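Local structure of monothiol glutaredoxin-S14, chloroplastic (Arabidopsis thaliana, 3IPZ) at residues A[67-70]-A[75-78]; A[92-95]-A[99-102]. The protein binds a [2Fe-2S] cluster as a bridged homodimer, may donate iron-sulfur clusters and reduce glutathione mixed disulfides, and may regulate CAX cation transporters. All coordinates share one frame; numbering follows the deposited sequence.

Contact 1: A[67-70]-A[75-78]; sequences EYSN and PQLY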
# COMPACT_ATOMS: atom_id res chain seq x y z
N GLU A 67 -10.44 -2.66 -7.17
CA GLU A 67 -11.15 -3.92 -7.23
C GLU A 67 -10.34 -5.05 -6.61
O GLU A 67 -10.89 -5.87 -5.89
CB GLU A 67 -11.49 -4.28 -8.68
CG GLU A 67 -12.46 -5.45 -8.78
CD GLU A 67 -12.82 -5.79 -10.22
OE1 GLU A 67 -13.22 -4.86 -10.96
OE2 GLU A 67 -12.71 -6.98 -10.60
N TYR A 68 -9.05 -5.08 -6.89
CA TYR A 68 -8.16 -6.10 -6.35
C TYR A 68 -8.13 -6.08 -4.81
O TYR A 68 -8.21 -7.12 -4.17
CB TYR A 68 -6.73 -5.89 -6.88
CG TYR A 68 -5.74 -6.97 -6.53
CD1 TYR A 68 -5.74 -8.19 -7.21
CD2 TYR A 68 -4.80 -6.78 -5.52
CE1 TYR A 68 -4.81 -9.19 -6.89
CE2 TYR A 68 -3.87 -7.77 -5.20
CZ TYR A 68 -3.88 -8.97 -5.89
OH TYR A 68 -2.96 -9.95 -5.59
N SER A 69 -8.00 -4.89 -4.24
CA SER A 69 -7.94 -4.71 -2.79
C SER A 69 -9.33 -4.63 -2.15
O SER A 69 -9.47 -4.80 -0.94
CB SER A 69 -7.20 -3.41 -2.44
OG SER A 69 -5.95 -3.35 -3.10
N ASN A 70 -10.33 -4.37 -2.98
CA ASN A 70 -11.71 -4.20 -2.55
C ASN A 70 -11.82 -3.05 -1.55
O ASN A 70 -12.51 -3.14 -0.54
CB ASN A 70 -12.27 -5.48 -1.93
CG ASN A 70 -13.77 -5.39 -1.69
OD1 ASN A 70 -14.54 -5.15 -2.63
ND2 ASN A 70 -14.19 -5.58 -0.45
N PRO A 75 -4.39 6.15 0.42
CA PRO A 75 -3.48 5.00 0.39
C PRO A 75 -3.99 3.59 0.64
O PRO A 75 -4.95 3.36 1.37
CB PRO A 75 -2.43 5.39 1.42
CG PRO A 75 -3.25 6.10 2.45
CD PRO A 75 -4.11 7.01 1.59
N GLN A 76 -3.31 2.66 0.00
CA GLN A 76 -3.56 1.24 0.13
C GLN A 76 -2.19 0.65 0.45
O GLN A 76 -1.25 0.81 -0.33
CB GLN A 76 -4.10 0.66 -1.19
CG GLN A 76 -5.60 0.78 -1.34
CD GLN A 76 -6.13 0.15 -2.62
OE1 GLN A 76 -5.56 -0.80 -3.15
NE2 GLN A 76 -7.24 0.68 -3.12
N LEU A 77 -2.07 -0.02 1.58
CA LEU A 77 -0.81 -0.60 2.01
C LEU A 77 -0.77 -2.11 1.89
O LEU A 77 -1.69 -2.80 2.33
CB LEU A 77 -0.51 -0.21 3.46
CG LEU A 77 0.80 -0.69 4.11
CD1 LEU A 77 2.01 -0.08 3.39
CD2 LEU A 77 0.81 -0.28 5.58
N TYR A 78 0.29 -2.62 1.28
CA TYR A 78 0.48 -4.05 1.15
C TYR A 78 1.73 -4.47 1.93
O TYR A 78 2.75 -3.76 1.93
CB TYR A 78 0.63 -4.44 -0.33
CG TYR A 78 -0.68 -4.63 -1.06
CD1 TYR A 78 -1.41 -3.53 -1.54
CD2 TYR A 78 -1.20 -5.92 -1.26
CE1 TYR A 78 -2.64 -3.72 -2.20
CE2 TYR A 78 -2.41 -6.11 -1.91
CZ TYR A 78 -3.13 -5.01 -2.38
OH TYR A 78 -4.35 -5.23 -2.99
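Ser-69, in the last turn of helix 59-69, faces strand 76-79 with its CA 7.9 Å from that of Gln-76, a gap that side chains must bridge. The meeting point is the serine hydroxyl. Its OG gives a hydrogen bond to OE1 of Gln-76 at 2.6 Å and accepts one from OH of Tyr-78, modelled at 2.5 Å, a length so short that it is doubtful. Glutamine suits its place because its chain, extended beyond CG, carries the amide across from the strand; the serine oxygen then reaches OE1 from above the carbonyl plane, 46° out of it. Tyr-78 is long enough to bring a hydroxyl to the helix, near the edge of the Tyr-68 ring. The two rings meet at CE2 of Tyr-68 and CE2 of Tyr-78, 4.0 Å apart, while Val-15 of helix 5-15 touches both. After Asn-70, whose positive phi closes the helix in a Schellman motif, the chain runs to the cis-proline loop characteristic of thioredoxin folds, ending at Pro-75. Ser-69 begins the 69-73 region required for CAX1 activation, and Gln-76 lies close to Phe-74 and Lys-66, which probably bind glutathione. Small, buried and both donor and acceptor, Ser-69 joins Tyr-78 OH to Gln-76 OE1, while Thr-73 O meets Gln-76 NE2, so the buried amide is satisfied at both ends and its rotation probably fixed.

Contact 2: A[92-95]-A[99-102]; sequences EAFK and LQEE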
# COMPACT_ATOMS: atom_id res chain seq x y z
N GLU A 92 -4.60 2.86 12.89
CA GLU A 92 -4.98 2.11 14.08
C GLU A 92 -3.99 1.00 14.41
O GLU A 92 -3.59 0.84 15.56
CB GLU A 92 -6.38 1.52 13.88
CG GLU A 92 -6.89 0.66 15.02
CD GLU A 92 -7.15 1.44 16.30
OE1 GLU A 92 -7.22 2.68 16.25
OE2 GLU A 92 -7.31 0.79 17.36
N ALA A 93 -3.59 0.23 13.40
CA ALA A 93 -2.64 -0.85 13.61
C ALA A 93 -1.31 -0.27 14.06
O ALA A 93 -0.49 -0.97 14.65
CB ALA A 93 -2.47 -1.65 12.33
N PHE A 94 -1.10 1.00 13.76
CA PHE A 94 0.13 1.68 14.16
C PHE A 94 0.06 1.96 15.67
O PHE A 94 0.98 1.62 16.41
CB PHE A 94 0.29 2.98 13.40
CG PHE A 94 1.45 3.81 13.88
CD1 PHE A 94 2.74 3.31 13.85
CD2 PHE A 94 1.24 5.10 14.35
CE1 PHE A 94 3.82 4.07 14.29
CE2 PHE A 94 2.31 5.88 14.80
CZ PHE A 94 3.60 5.36 14.77
N LYS A 95 -1.03 2.59 16.10
CA LYS A 95 -1.24 2.91 17.52
C LYS A 95 -1.25 1.63 18.35
O LYS A 95 -0.76 1.58 19.47
CB LYS A 95 -2.58 3.60 17.71
CG LYS A 95 -2.73 4.94 17.01
CD LYS A 95 -4.14 5.49 17.24
CE LYS A 95 -4.38 6.79 16.49
NZ LYS A 95 -5.82 7.18 16.55
N LEU A 99 0.67 -3.11 13.33
CA LEU A 99 1.35 -2.74 12.10
C LEU A 99 2.80 -3.24 12.17
O LEU A 99 3.30 -3.87 11.25
CB LEU A 99 1.35 -1.21 11.95
CG LEU A 99 1.41 -0.61 10.54
CD1 LEU A 99 2.08 0.73 10.64
CD2 LEU A 99 2.17 -1.49 9.58
N GLN A 100 3.46 -2.96 13.29
CA GLN A 100 4.84 -3.38 13.48
C GLN A 100 4.97 -4.89 13.47
O GLN A 100 5.88 -5.44 12.84
CB GLN A 100 5.39 -2.80 14.79
CG GLN A 100 5.42 -1.28 14.81
CD GLN A 100 4.09 -0.64 15.23
OE1 GLN A 100 3.00 -1.12 14.92
NE2 GLN A 100 4.20 0.48 15.94
N GLU A 101 4.06 -5.57 14.15
CA GLU A 101 4.09 -7.02 14.17
C GLU A 101 4.07 -7.56 12.75
O GLU A 101 4.87 -8.43 12.39
CB GLU A 101 2.89 -7.58 14.93
CG GLU A 101 3.07 -7.62 16.43
CD GLU A 101 1.83 -8.15 17.12
OE1 GLU A 101 1.31 -9.20 16.69
OE2 GLU A 101 1.37 -7.51 18.10
N GLU A 102 3.14 -7.03 11.94
CA GLU A 102 2.99 -7.45 10.55
C GLU A 102 4.22 -7.23 9.70
O GLU A 102 4.60 -8.10 8.91
CB GLU A 102 1.81 -6.72 9.90
CG GLU A 102 0.54 -7.53 9.90
CD GLU A 102 0.71 -8.86 9.21
OE1 GLU A 102 0.96 -8.89 7.99
OE2 GLU A 102 0.60 -9.89 9.91
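Ala-93 and Leu-99 join the two C-terminal helices of the glutaredoxin domain, 87-96 and 98-108, across the tight turn between them. The backbone N of Leu-99 gives a hydrogen bond to O of Ala-93 at 2.8 Å, almost straight at 168°. The amide lies in the first turn of helix 98-108, where no carbonyl one turn earlier in its own helix is available, and the oxygen lies in the last turn of helix 87-96, so the bond pairs groups that helix ends normally leave over. Small size is what Ala-93 offers here: its CB sits 3.9 Å from CB of Leu-99, and the CA atoms of the two residues come within 4.7 Å.

In the thioredoxin-like fold of this protein the helices 87-96 and 34-45 lie on the same side of the sheet, and the side chains of this turn fill the space between them. Phe-94 touches Ile-42, Asn-45 and Leu-46, and Leu-99 meets Ile-42 and Leu-46. With CG of Leu-99 roughly opposite its own backbone N (chi1 -153°), the CD1 branch turns toward the first helix and comes to 4.0 Å from CB of Phe-94, the two side chains passing at a slant. A large aromatic and a branched aliphatic suit this partly covered seam, since together they supply apolar bulk. Ala-93 also touches Phe-84 of strand 82-85. Gln-100, its chain bent at chi2, brings its amide to the Phe-94 ring obliquely.

Contact 1 closes before contact 2 opens along the chain, with centres about 17 Å apart and nearest atoms about 4 Å apart, without touching. Contact 1 is buried near the middle of the domain, tying helix 59-69 to the inner strand 76-79; contact 2 lies further out, between the last two helices. The sheet connects them: strand 76-79 pairs with strand 82-85, whose Phe-84 touches Ala-93 and whose backbone bonds to Leu-77. Helix 34-45 is a second bridge, touched by Pro-75 and Leu-77 as well as by Phe-94 and Leu-99. Both belong to one thioredoxin-like domain; of the residues that probably bind glutathione, Phe-74 lies between the segments of contact 1, Cys-87 and Asp-88 between the contacts.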